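Local structure of putative NAD dependent dehydrogenase (Micromonospora echinospora, 6NOR) at residues A[49-54]-A[67-72]; A[185-190]-A[229-234]; A[192-197]-A[251-256]. The protein binds NAD and probably acts as an oxidoreductase in the biosynthesis of the aminoglycoside antibiotic gentamicin. One frame throughout, in Å; residues are numbered along the deposited sequence.

Contact 1 of 3, residues A[49-54]-A[67-72]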
ATOM      1  N   VAL A  49     -34.084  -5.179  21.674  1.00 23.12           N
ATOM      2  CA  VAL A  49     -33.949  -3.935  22.421  1.00 29.05           C
ATOM      3  C   VAL A  49     -35.105  -2.965  22.253  1.00 28.77           C
ATOM      4  O   VAL A  49     -35.542  -2.666  21.148  1.00 29.44           O
ATOM      5  CB  VAL A  49     -32.632  -3.216  22.037  1.00 30.05           C
ATOM      6  CG1 VAL A  49     -32.677  -1.734  22.397  1.00 24.44           C
ATOM      7  CG2 VAL A  49     -31.479  -3.885  22.731  1.00 21.30           C
ATOM      8  N   ASP A  50     -35.591  -2.475  23.381  1.00 29.05           N
ATOM      9  CA  ASP A  50     -36.594  -1.425  23.405  1.00 34.21           C
ATOM     10  C   ASP A  50     -35.998  -0.137  23.983  1.00 27.39           C
ATOM     11  O   ASP A  50     -35.803  -0.033  25.186  1.00 23.10           O
ATOM     12  CB  ASP A  50     -37.803  -1.886  24.224  1.00 45.50           C
ATOM     13  CG  ASP A  50     -38.914  -0.861  24.262  1.00 58.43           C
ATOM     14  OD1 ASP A  50     -38.942   0.020  23.377  1.00 65.44           O
ATOM     15  OD2 ASP A  50     -39.760  -0.937  25.180  1.00 62.10           O
ATOM     16  N   LEU A  51     -35.682   0.825  23.118  1.00 25.74           N
ATOM     17  CA  LEU A  51     -35.153   2.123  23.553  1.00 25.33           C
ATOM     18  C   LEU A  51     -36.275   2.967  24.104  1.00 23.94           C
ATOM     19  O   LEU A  51     -37.077   3.509  23.358  1.00 28.07           O
ATOM     20  CB  LEU A  51     -34.452   2.872  22.405  1.00 18.03           C
ATOM     21  CG  LEU A  51     -33.926   4.263  22.808  1.00 23.17           C
ATOM     22  CD1 LEU A  51     -32.909   4.184  23.935  1.00 20.19           C
ATOM     23  CD2 LEU A  51     -33.355   5.048  21.644  1.00 22.67           C
ATOM     24  N   ARG A  52     -36.329   3.083  25.421  1.00 24.15           N
ATOM     25  CA  ARG A  52     -37.443   3.769  26.071  1.00 21.42           C
ATOM     26  C   ARG A  52     -37.156   5.234  26.378  1.00 26.01           C
ATOM     27  O   ARG A  52     -38.030   6.090  26.234  1.00 28.63           O
ATOM     28  CB  ARG A  52     -37.819   3.025  27.342  1.00 24.91           C
ATOM     29  CG  ARG A  52     -38.180   1.585  27.055  1.00 28.54           C
ATOM     30  CD  ARG A  52     -38.690   0.880  28.293  1.00 36.09           C
ATOM     31  NE  ARG A  52     -39.847   1.544  28.886  1.00 39.70           N
ATOM     32  CZ  ARG A  52     -41.106   1.315  28.528  1.00 40.56           C
ATOM     33  NH1 ARG A  52     -41.372   0.437  27.573  1.00 44.97           N
ATOM     34  NH2 ARG A  52     -42.099   1.971  29.122  1.00 40.24           N
ATOM     35  N   TRP A  53     -35.921   5.528  26.771  1.00 24.60           N
ATOM     36  CA  TRP A  53     -35.578   6.876  27.198  1.00 20.15           C
ATOM     37  C   TRP A  53     -34.256   7.357  26.621  1.00 18.81           C
ATOM     38  O   TRP A  53     -33.305   6.593  26.518  1.00 22.24           O
ATOM     39  CB  TRP A  53     -35.511   6.944  28.723  1.00 18.46           C
ATOM     40  CG  TRP A  53     -36.807   6.731  29.445  1.00 20.22           C
ATOM     41  CD1 TRP A  53     -37.301   5.551  29.885  1.00 21.05           C
ATOM     42  CD2 TRP A  53     -37.757   7.735  29.830  1.00 18.69           C
ATOM     43  NE1 TRP A  53     -38.502   5.745  30.517  1.00 23.75           N
ATOM     44  CE2 TRP A  53     -38.808   7.080  30.492  1.00 20.43           C
ATOM     45  CE3 TRP A  53     -37.825   9.122  29.667  1.00 18.71           C
ATOM     46  CZ2 TRP A  53     -39.916   7.760  31.009  1.00 21.97           C
ATOM     47  CZ3 TRP A  53     -38.926   9.806  30.187  1.00 20.58           C
ATOM     48  CH2 TRP A  53     -39.953   9.121  30.850  1.00 20.43           C
ATOM     49  N   VAL A  54     -34.241   8.625  26.231  1.00 18.28           N
ATOM     50  CA  VAL A  54     -33.047   9.419  26.062  1.00 18.23           C
ATOM     51  C   VAL A  54     -33.019  10.431  27.205  1.00 22.85           C
ATOM     52  O   VAL A  54     -33.973  11.182  27.392  1.00 26.82           O
ATOM     53  CB  VAL A  54     -33.024  10.154  24.709  1.00 19.50           C
ATOM     54  CG1 VAL A  54     -31.791  11.014  24.590  1.00 18.14           C
ATOM     55  CG2 VAL A  54     -33.051   9.173  23.578  1.00 22.62           C
ATOM     56  N   THR A  67     -36.971  11.443  19.177  1.00 31.38           N
ATOM     57  CA  THR A  67     -38.009  11.346  18.150  1.00 35.96           C
ATOM     58  C   THR A  67     -37.515  10.508  16.984  1.00 37.82           C
ATOM     59  O   THR A  67     -38.284   9.879  16.280  1.00 41.36           O
ATOM     60  CB  THR A  67     -38.457  12.709  17.622  1.00 41.45           C
ATOM     61  OG1 THR A  67     -37.416  13.276  16.821  1.00 45.83           O
ATOM     62  CG2 THR A  67     -38.804  13.651  18.771  1.00 41.65           C
ATOM     63  N   ARG A  68     -36.210  10.495  16.799  1.00 37.97           N
ATOM     64  CA  ARG A  68     -35.593   9.724  15.743  1.00 39.52           C
ATOM     65  C   ARG A  68     -35.802   8.224  15.974  1.00 36.92           C
ATOM     66  O   ARG A  68     -35.920   7.451  15.027  1.00 38.72           O
ATOM     67  CB  ARG A  68     -34.111  10.082  15.674  1.00 46.79           C
ATOM     68  CG  ARG A  68     -33.354   9.604  14.471  1.00 52.38           C
ATOM     69  CD  ARG A  68     -31.886   9.970  14.670  1.00 58.97           C
ATOM     70  NE  ARG A  68     -30.994   9.363  13.688  1.00 63.80           N
ATOM     71  CZ  ARG A  68     -29.672   9.316  13.823  1.00 63.59           C
ATOM     72  NH1 ARG A  68     -28.925   8.752  12.881  1.00 62.59           N
ATOM     73  NH2 ARG A  68     -29.103   9.837  14.905  1.00 63.02           N
ATOM     74  N   PHE A  69     -35.877   7.817  17.237  1.00 32.88           N
ATOM     75  CA  PHE A  69     -36.067   6.407  17.553  1.00 32.64           C
ATOM     76  C   PHE A  69     -37.354   6.120  18.315  1.00 35.41           C
ATOM     77  O   PHE A  69     -37.569   5.007  18.776  1.00 36.09           O
ATOM     78  CB  PHE A  69     -34.872   5.888  18.340  1.00 30.90           C
ATOM     79  CG  PHE A  69     -33.586   5.988  17.580  1.00 34.22           C
ATOM     80  CD1 PHE A  69     -33.263   5.048  16.619  1.00 30.13           C
ATOM     81  CD2 PHE A  69     -32.723   7.039  17.794  1.00 34.36           C
ATOM     82  CE1 PHE A  69     -32.089   5.150  15.900  1.00 29.55           C
ATOM     83  CE2 PHE A  69     -31.557   7.142  17.076  1.00 34.15           C
ATOM     84  CZ  PHE A  69     -31.243   6.194  16.133  1.00 31.27           C
ATOM     85  N   GLY A  70     -38.212   7.126  18.424  1.00 36.18           N
ATOM     86  CA  GLY A  70     -39.491   6.953  19.079  1.00 39.77           C
ATOM     87  C   GLY A  70     -39.379   6.695  20.567  1.00 42.91           C
ATOM     88  O   GLY A  70     -40.218   6.014  21.143  1.00 47.92           O
ATOM     89  N   ALA A  71     -38.345   7.244  21.192  1.00 34.56           N
ATOM     90  CA  ALA A  71     -38.181   7.125  22.631  1.00 29.57           C
ATOM     91  C   ALA A  71     -38.849   8.284  23.334  1.00 26.57           C
ATOM     92  O   ALA A  71     -39.272   9.231  22.693  1.00 28.53           O
ATOM     93  CB  ALA A  71     -36.703   7.063  22.990  1.00 26.70           C
ATOM     94  N   ARG A  72     -38.949   8.209  24.656  1.00 27.89           N
ATOM     95  CA  ARG A  72     -39.293   9.392  25.459  1.00 28.13           C
ATOM     96  C   ARG A  72     -38.041  10.190  25.821  1.00 32.52           C
ATOM     97  O   ARG A  72     -36.944   9.647  25.884  1.00 38.24           O
ATOM     98  CB  ARG A  72     -40.044   8.982  26.724  1.00 23.59           C
ATOM     99  CG  ARG A  72     -41.411   8.377  26.389  1.00 28.29           C
ATOM    100  CD  ARG A  72     -42.144   7.883  27.605  1.00 27.19           C
ATOM    101  NE  ARG A  72     -42.601   8.984  28.439  1.00 30.09           N
ATOM    102  CZ  ARG A  72     -43.192   8.808  29.613  1.00 29.91           C
ATOM    103  NH1 ARG A  72     -43.587   9.848  30.329  1.00 23.01           N
ATOM    104  NH2 ARG A  72     -43.392   7.578  30.057  1.00 33.44           N
TER
HETATM  105  O   HOH W   1     -42.075   4.805  29.252  1.00 41.95           O
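Arg-72 lies alongside Trp-53, both side chains pointing the same way from neighbouring parallel strands. Its CB sits over a face of the indole, 3.8 Å from the centroid of the Trp-53 six-membered ring, a CH-pi contact. With CG anti to the carbonyl carbon (chi1 -66°), CG passes near Arg-52 O, and the bend at chi3 keeps the outer chain by the ring: CD passes CZ2 and CH2, NE nears CH2, and Arg-72 CZ ends 3.5 Å from Trp-53 CH2, which faces the centre of the guanidinium. The two planes are 34° apart, so the guanidinium covers the ring at a tilt. A long, flexible chain with a flat end suits this place, covering a buried indole while itself exposed. Trp-53 NE1 is hydrogen-bonded to Asp-83 OD2. With an alanine here, the Arg-72 chain would probably lose its platform and Asp-83 one of its donors.

The backbones pair in parallel fashion, Arg-72 N to Arg-52 O at 2.8 Å and Val-54 N to Arg-72 O at 2.9 Å. Ala-71 CB lies 3.9 Å from Leu-51 CG. This closes the beta-alpha-beta unit of strand 49-55, helix 59-69 and edge strand 72-74, with helix 34-44 packing on Leu-51 and Phe-69, and helix 77-81 on Trp-53.

Contact 2 of 3, residues A[185-190]-A[229-234]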
ATOM      1  N   ARG A 185     -11.619  19.347  26.437  1.00 18.26           N
ATOM      2  CA  ARG A 185     -10.346  20.040  26.637  1.00 18.32           C
ATOM      3  C   ARG A 185     -10.136  20.619  28.052  1.00 21.06           C
ATOM      4  O   ARG A 185      -9.168  21.330  28.281  1.00 18.45           O
ATOM      5  CB  ARG A 185     -10.187  21.132  25.582  1.00 18.37           C
ATOM      6  CG  ARG A 185     -10.107  20.542  24.178  1.00 24.36           C
ATOM      7  CD  ARG A 185      -9.697  21.545  23.114  1.00 29.52           C
ATOM      8  NE  ARG A 185      -9.272  20.872  21.879  1.00 36.75           N
ATOM      9  CZ  ARG A 185      -8.011  20.542  21.598  1.00 40.39           C
ATOM     10  NH1 ARG A 185      -7.030  20.811  22.451  1.00 38.02           N
ATOM     11  NH2 ARG A 185      -7.729  19.938  20.462  1.00 49.52           N
ATOM     12  N   SER A 186     -11.005  20.266  29.002  1.00 21.91           N
ATOM     13  CA  SER A 186     -10.813  20.663  30.398  1.00 21.28           C
ATOM     14  C   SER A 186     -10.648  19.464  31.314  1.00 18.36           C
ATOM     15  O   SER A 186     -11.433  18.537  31.239  1.00 22.28           O
ATOM     16  CB  SER A 186     -11.985  21.503  30.887  1.00 24.89           C
ATOM     17  OG  SER A 186     -11.976  22.774  30.260  1.00 32.16           O
ATOM     18  N   LYS A 187      -9.628  19.492  32.173  1.00 18.39           N
ATOM     19  CA  LYS A 187      -9.403  18.452  33.173  1.00 22.41           C
ATOM     20  C   LYS A 187     -10.633  18.205  34.022  1.00 22.32           C
ATOM     21  O   LYS A 187     -11.001  17.073  34.272  1.00 26.23           O
ATOM     22  CB  LYS A 187      -8.251  18.807  34.110  1.00 25.14           C
ATOM     23  CG  LYS A 187      -6.874  18.521  33.594  1.00 32.20           C
ATOM     24  CD  LYS A 187      -5.856  19.215  34.494  1.00 41.63           C
ATOM     25  CE  LYS A 187      -4.428  18.983  34.049  1.00 46.46           C
ATOM     26  NZ  LYS A 187      -3.478  19.718  34.921  1.00 52.69           N
ATOM     27  N   ALA A 188     -11.260  19.288  34.457  1.00 25.44           N
ATOM     28  CA  ALA A 188     -12.416  19.195  35.328  1.00 27.59           C
ATOM     29  C   ALA A 188     -13.490  18.295  34.720  1.00 31.01           C
ATOM     30  O   ALA A 188     -14.106  17.503  35.421  1.00 38.57           O
ATOM     31  CB  ALA A 188     -12.987  20.592  35.618  1.00 21.45           C
ATOM     32  N   THR A 189     -13.714  18.420  33.417  1.00 23.98           N
ATOM     33  CA  THR A 189     -14.786  17.668  32.787  1.00 23.09           C
ATOM     34  C   THR A 189     -14.293  16.422  32.070  1.00 19.94           C
ATOM     35  O   THR A 189     -15.070  15.514  31.811  1.00 18.41           O
ATOM     36  CB  THR A 189     -15.561  18.528  31.780  1.00 24.46           C
ATOM     37  OG1 THR A 189     -14.638  19.387  31.101  1.00 29.49           O
ATOM     38  CG2 THR A 189     -16.595  19.368  32.482  1.00 18.35           C
ATOM     39  N   ALA A 190     -13.006  16.370  31.751  1.00 18.19           N
ATOM     40  CA  ALA A 190     -12.515  15.297  30.886  1.00 19.64           C
ATOM     41  C   ALA A 190     -11.509  14.352  31.535  1.00 21.55           C
ATOM     42  O   ALA A 190     -11.304  13.247  31.049  1.00 24.53           O
ATOM     43  CB  ALA A 190     -11.912  15.897  29.622  1.00 19.18           C
ATOM     44  N   GLY A 229      -7.943  25.212  26.582  1.00 22.76           N
ATOM     45  CA  GLY A 229      -7.987  24.121  27.530  1.00 22.11           C
ATOM     46  C   GLY A 229      -6.726  23.963  28.336  1.00 21.18           C
ATOM     47  O   GLY A 229      -5.786  24.737  28.200  1.00 19.54           O
ATOM     48  N   ASP A 230      -6.700  22.941  29.179  1.00 21.93           N
ATOM     49  CA  ASP A 230      -5.523  22.697  30.007  1.00 27.81           C
ATOM     50  C   ASP A 230      -5.068  21.240  29.953  1.00 23.58           C
ATOM     51  O   ASP A 230      -4.482  20.738  30.899  1.00 21.83           O
ATOM     52  CB  ASP A 230      -5.802  23.101  31.458  1.00 37.64           C
ATOM     53  CG  ASP A 230      -7.088  22.502  31.994  1.00 52.47           C
ATOM     54  OD1 ASP A 230      -7.603  21.557  31.370  1.00 62.09           O
ATOM     55  OD2 ASP A 230      -7.581  22.963  33.045  1.00 60.58           O
ATOM     56  N   VAL A 231      -5.343  20.555  28.848  1.00 18.52           N
ATOM     57  CA  VAL A 231      -4.966  19.145  28.724  1.00 21.88           C
ATOM     58  C   VAL A 231      -4.030  18.937  27.549  1.00 22.86           C
ATOM     59  O   VAL A 231      -3.932  19.794  26.687  1.00 23.56           O
ATOM     60  CB  VAL A 231      -6.195  18.224  28.563  1.00 18.36           C
ATOM     61  CG1 VAL A 231      -7.050  18.265  29.805  1.00 18.35           C
ATOM     62  CG2 VAL A 231      -7.015  18.605  27.305  1.00 18.34           C
ATOM     63  N   GLU A 232      -3.367  17.784  27.517  1.00 18.47           N
ATOM     64  CA  GLU A 232      -2.357  17.491  26.501  1.00 18.46           C
ATOM     65  C   GLU A 232      -2.980  17.116  25.153  1.00 18.41           C
ATOM     66  O   GLU A 232      -4.068  16.553  25.118  1.00 19.55           O
ATOM     67  CB  GLU A 232      -1.436  16.375  26.985  1.00 18.44           C
ATOM     68  CG  GLU A 232      -1.981  14.962  26.816  1.00 18.34           C
ATOM     69  CD  GLU A 232      -3.071  14.591  27.820  1.00 28.55           C
ATOM     70  OE1 GLU A 232      -3.355  15.365  28.755  1.00 29.93           O
ATOM     71  OE2 GLU A 232      -3.655  13.510  27.668  1.00 25.07           O
ATOM     72  N   ASP A 233      -2.275  17.430  24.063  1.00 22.16           N
ATOM     73  CA  ASP A 233      -2.690  17.103  22.684  1.00 22.51           C
ATOM     74  C   ASP A 233      -1.982  15.879  22.135  1.00 21.24           C
ATOM     75  O   ASP A 233      -2.412  15.268  21.158  1.00 19.29           O
ATOM     76  CB  ASP A 233      -2.392  18.257  21.726  1.00 26.25           C
ATOM     77  CG  ASP A 233      -3.345  19.416  21.882  1.00 33.42           C
ATOM     78  OD1 ASP A 233      -4.509  19.298  21.451  1.00 44.08           O
ATOM     79  OD2 ASP A 233      -2.918  20.464  22.401  1.00 34.54           O
ATOM     80  N   GLN A 234      -0.843  15.563  22.716  1.00 18.43           N
ATOM     81  CA  GLN A 234      -0.098  14.407  22.265  1.00 24.52           C
ATOM     82  C   GLN A 234       0.571  13.740  23.428  1.00 20.29           C
ATOM     83  O   GLN A 234       0.915  14.374  24.415  1.00 19.13           O
ATOM     84  CB  GLN A 234       0.943  14.778  21.209  1.00 26.06           C
ATOM     85  CG  GLN A 234       1.884  15.852  21.600  1.00 33.95           C
ATOM     86  CD  GLN A 234       3.015  16.045  20.589  1.00 40.98           C
ATOM     87  OE1 GLN A 234       3.715  17.050  20.624  1.00 38.57           O
ATOM     88  NE2 GLN A 234       3.200  15.077  19.699  1.00 50.68           N
TER
HETATM   89  O   HOH W   2     -10.103  21.909  34.134  1.00 24.28           O
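Arg-185 carries its guanidinium to Asp-233 on a chain that leaves the backbone with CG anti to the carbonyl carbon (chi1 -64°) and stays extended as far as NE. Asp-230 takes a different first torsion, its CG between its own N and carbonyl carbon (chi1 51°), which brings the carboxylate to Lys-187 N.

At the first of these meetings Arg-185 NH1 donates to Asp-233 OD1 at 3.1 Å in a salt bridge, and NH2 adds a weak bond to the same oxygen. The carboxylate sits at the guanidinium edge, but both nitrogens go to the one oxygen and the planes are 43° apart, so this is not the flat pairing in which each nitrogen has its own oxygen. The other oxygen, OD2, is taken by the backbone N atoms of Leu-225 and Ser-226; an aspartate thus suits the place by serving a charge and two amides together.

The second meeting is at the start of helix 187-190. Asp-230 OD1 accepts from Lys-187 N at 3.0 Å through its syn lone pair, while water 2 links OD2 to Ala-188 N. Ser-186 holds the N-cap position, yet its side chain makes no capping bond; a carboxylate from the distant loop serves the first helical amide instead, and its negative charge would probably interact well with the helix dipole.

Between them, Asp-230 N donates to Arg-185 O at 3.1 Å. A CB on Gly-229 would clash with that carbonyl oxygen. Val-231 packs on both residues, its CG1 3.8 Å from Lys-187 CG and its CG2 3.6 Å from Arg-185 O.

Asp-233 and Gln-234 both face Arg-223, forming a classic beta bulge where the connection between strands 215-223 and 234-241 enters the sheet of the GFO/IDH/MocA C-terminal domain.

Contact 3 of 3, residues A[192-197]-A[251-256]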
ATOM      1  N   GLY A 192      -8.401  14.220  31.347  1.00 22.37           N
ATOM      2  CA  GLY A 192      -7.159  14.514  30.657  1.00 18.88           C
ATOM      3  C   GLY A 192      -7.421  14.637  29.177  1.00 18.42           C
ATOM      4  O   GLY A 192      -8.573  14.596  28.754  1.00 18.97           O
ATOM      5  N   GLY A 193      -6.360  14.779  28.393  1.00 18.17           N
ATOM      6  CA  GLY A 193      -6.501  14.994  26.969  1.00 18.17           C
ATOM      7  C   GLY A 193      -6.368  13.726  26.160  1.00 18.11           C
ATOM      8  O   GLY A 193      -6.928  12.701  26.520  1.00 18.04           O
ATOM      9  N   ALA A 194      -5.579  13.803  25.092  1.00 18.13           N
ATOM     10  CA  ALA A 194      -5.388  12.699  24.152  1.00 18.08           C
ATOM     11  C   ALA A 194      -5.009  11.404  24.830  1.00 18.04           C
ATOM     12  O   ALA A 194      -5.385  10.332  24.384  1.00 20.63           O
ATOM     13  CB  ALA A 194      -4.316  13.060  23.115  1.00 18.14           C
ATOM     14  N   LEU A 195      -4.243  11.496  25.902  1.00 18.08           N
ATOM     15  CA  LEU A 195      -3.811  10.300  26.613  1.00 20.62           C
ATOM     16  C   LEU A 195      -4.984   9.607  27.284  1.00 23.53           C
ATOM     17  O   LEU A 195      -5.007   8.395  27.418  1.00 26.97           O
ATOM     18  CB  LEU A 195      -2.749  10.649  27.648  1.00 25.88           C
ATOM     19  CG  LEU A 195      -1.744   9.570  27.992  1.00 30.23           C
ATOM     20  CD1 LEU A 195      -1.206   8.967  26.714  1.00 32.53           C
ATOM     21  CD2 LEU A 195      -0.626  10.179  28.820  1.00 29.26           C
ATOM     22  N   THR A 196      -5.979  10.375  27.691  1.00 17.98           N
ATOM     23  CA  THR A 196      -7.170   9.774  28.251  1.00 17.93           C
ATOM     24  C   THR A 196      -8.134   9.358  27.152  1.00 17.88           C
ATOM     25  O   THR A 196      -8.714   8.289  27.187  1.00 20.76           O
ATOM     26  CB  THR A 196      -7.883  10.753  29.204  1.00 19.72           C
ATOM     27  OG1 THR A 196      -6.975  11.131  30.230  1.00 24.13           O
ATOM     28  CG2 THR A 196      -9.133  10.116  29.827  1.00 17.92           C
ATOM     29  N   ASP A 197      -8.320  10.242  26.187  1.00 17.90           N
ATOM     30  CA  ASP A 197      -9.343  10.082  25.158  1.00 17.86           C
ATOM     31  C   ASP A 197      -8.961   8.963  24.182  1.00 20.92           C
ATOM     32  O   ASP A 197      -9.771   8.114  23.876  1.00 21.88           O
ATOM     33  CB  ASP A 197      -9.535  11.414  24.432  1.00 17.90           C
ATOM     34  CG  ASP A 197     -10.577  11.357  23.334  1.00 29.84           C
ATOM     35  OD1 ASP A 197     -11.619  10.704  23.516  1.00 35.72           O
ATOM     36  OD2 ASP A 197     -10.349  11.971  22.269  1.00 30.07           O
ATOM     37  N   VAL A 251      -0.319   8.593  20.723  1.00 18.14           N
ATOM     38  CA  VAL A 251      -1.617   9.209  20.476  1.00 18.10           C
ATOM     39  C   VAL A 251      -1.497  10.704  20.241  1.00 18.17           C
ATOM     40  O   VAL A 251      -0.607  11.351  20.749  1.00 20.87           O
ATOM     41  CB  VAL A 251      -2.600   8.959  21.635  1.00 21.34           C
ATOM     42  CG1 VAL A 251      -2.795   7.445  21.867  1.00 17.96           C
ATOM     43  CG2 VAL A 251      -2.152   9.685  22.908  1.00 18.08           C
ATOM     44  N   SER A 252      -2.401  11.254  19.451  1.00 19.34           N
ATOM     45  CA  SER A 252      -2.321  12.651  19.092  1.00 18.22           C
ATOM     46  C   SER A 252      -3.663  13.188  18.665  1.00 18.18           C
ATOM     47  O   SER A 252      -4.416  12.503  17.986  1.00 18.11           O
ATOM     48  CB  SER A 252      -1.310  12.858  17.962  1.00 18.97           C
ATOM     49  OG  SER A 252      -1.286  14.211  17.563  1.00 22.64           O
ATOM     50  N   TRP A 253      -3.932  14.425  19.070  1.00 18.22           N
ATOM     51  CA  TRP A 253      -5.085  15.205  18.639  1.00 18.21           C
ATOM     52  C   TRP A 253      -4.713  16.214  17.562  1.00 18.28           C
ATOM     53  O   TRP A 253      -5.551  16.963  17.105  1.00 18.28           O
ATOM     54  CB  TRP A 253      -5.686  15.971  19.804  1.00 18.22           C
ATOM     55  CG  TRP A 253      -6.623  15.232  20.702  1.00 18.14           C
ATOM     56  CD1 TRP A 253      -7.157  13.982  20.526  1.00 18.06           C
ATOM     57  CD2 TRP A 253      -7.130  15.712  21.934  1.00 18.15           C
ATOM     58  NE1 TRP A 253      -7.981  13.669  21.569  1.00 18.02           N
ATOM     59  CE2 TRP A 253      -7.980  14.715  22.454  1.00 22.55           C
ATOM     60  CE3 TRP A 253      -6.965  16.902  22.646  1.00 18.22           C
ATOM     61  CZ2 TRP A 253      -8.663  14.876  23.658  1.00 22.45           C
ATOM     62  CZ3 TRP A 253      -7.637  17.054  23.848  1.00 18.21           C
ATOM     63  CH2 TRP A 253      -8.476  16.051  24.337  1.00 18.14           C
ATOM     64  N   ALA A 254      -3.448  16.256  17.170  1.00 19.46           N
ATOM     65  CA  ALA A 254      -3.013  17.323  16.282  1.00 21.14           C
ATOM     66  C   ALA A 254      -2.563  16.781  14.941  1.00 24.26           C
ATOM     67  O   ALA A 254      -1.744  17.397  14.257  1.00 21.09           O
ATOM     68  CB  ALA A 254      -1.905  18.122  16.929  1.00 23.29           C
ATOM     69  N   CYS A 255      -3.111  15.632  14.563  1.00 23.23           N
ATOM     70  CA  CYS A 255      -2.738  14.998  13.309  1.00 18.35           C
ATOM     71  C   CYS A 255      -3.780  15.222  12.202  1.00 21.90           C
ATOM     72  O   CYS A 255      -4.930  14.817  12.329  1.00 27.08           O
ATOM     73  CB  CYS A 255      -2.533  13.506  13.542  1.00 23.30           C
ATOM     74  SG  CYS A 255      -1.895  12.605  12.112  1.00 35.46           S
ATOM     75  N   PRO A 256      -3.372  15.849  11.095  1.00 22.77           N
ATOM     76  CA  PRO A 256      -4.275  16.166   9.977  1.00 18.35           C
ATOM     77  C   PRO A 256      -4.486  14.985   9.015  1.00 18.28           C
ATOM     78  O   PRO A 256      -3.775  13.985   9.083  1.00 18.28           O
ATOM     79  CB  PRO A 256      -3.533  17.307   9.265  1.00 18.46           C
ATOM     80  CG  PRO A 256      -2.101  16.951   9.450  1.00 18.54           C
ATOM     81  CD  PRO A 256      -1.977  16.196  10.777  1.00 18.49           C
TER
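Gly-193 O is gripped by two backbone donors, Thr-196 N and Asp-197 N, each at 2.8 Å, and this first turn of helix 194-197 is the surface on which Trp-253 lies. The indole spreads one face against the turn: Gly-193 CA is 3.5 Å from Trp-253 CH2, and Ala-194 N stands over the same face near CZ2. Ala-194 CB makes a CH-pi contact almost straight above the five-membered ring, 3.8 Å from its centroid and only 3° off the normal. Glycine at 193 lets the backbone itself come down on the six-membered ring, and alanine at 194 offers a methyl small enough to rest on the pyrrole part.

The polar edge of the indole is met by Asp-197. Its CG is anti to the backbone N (chi1 180°), which brings the carboxylate round to the ring edge, and Trp-253 NE1 donates to Asp-197 OD2 at 3.0 Å. OD2 uses its anti lone pair, and the carboxylate and ring planes are 61° apart, so the group meets the edge well twisted from coplanarity. The other oxygen, OD1, forms a long, weak ion pair with Lys-116, an NAD-binding residue. The bond from Trp-253 probably helps to orient Asp-197, whose side chain is about 4 Å from the nearest atom of the bound NAD.

Beyond the ring, Val-251 CG2 lies 4.0 Å from both Ala-194 CB and Leu-195 CD1. Ser-252 OG accepts from Ala-254 N in an ST turn as strand 246-252 ends. Helix 194-197 is thereby seated on the end of that strand, beside strand 167-175, while His-168 of the second subunit packs on Ser-252.

Contacts 2 and 3 are parts of one structure, their centres 10 Å apart and their segments alternating along the chain. Asp-233 O and Trp-253 N, 2.7 Å apart, probably form a hydrogen bond between them, as do Glu-232 OE2 and Leu-195 N at 2.7 Å. Contact 1 is separate, in the Rossmann fold, with its centre 32 Å from that of contact 2 and 33 Å from that of contact 3. The bound NAD gives a common reference: the side chains of Val-54 in contact 1, Arg-185 in contact 2 and Asp-197 in contact 3 are about 8, 11 and 4 Å from it, so contact 3 comes nearest the cofactor.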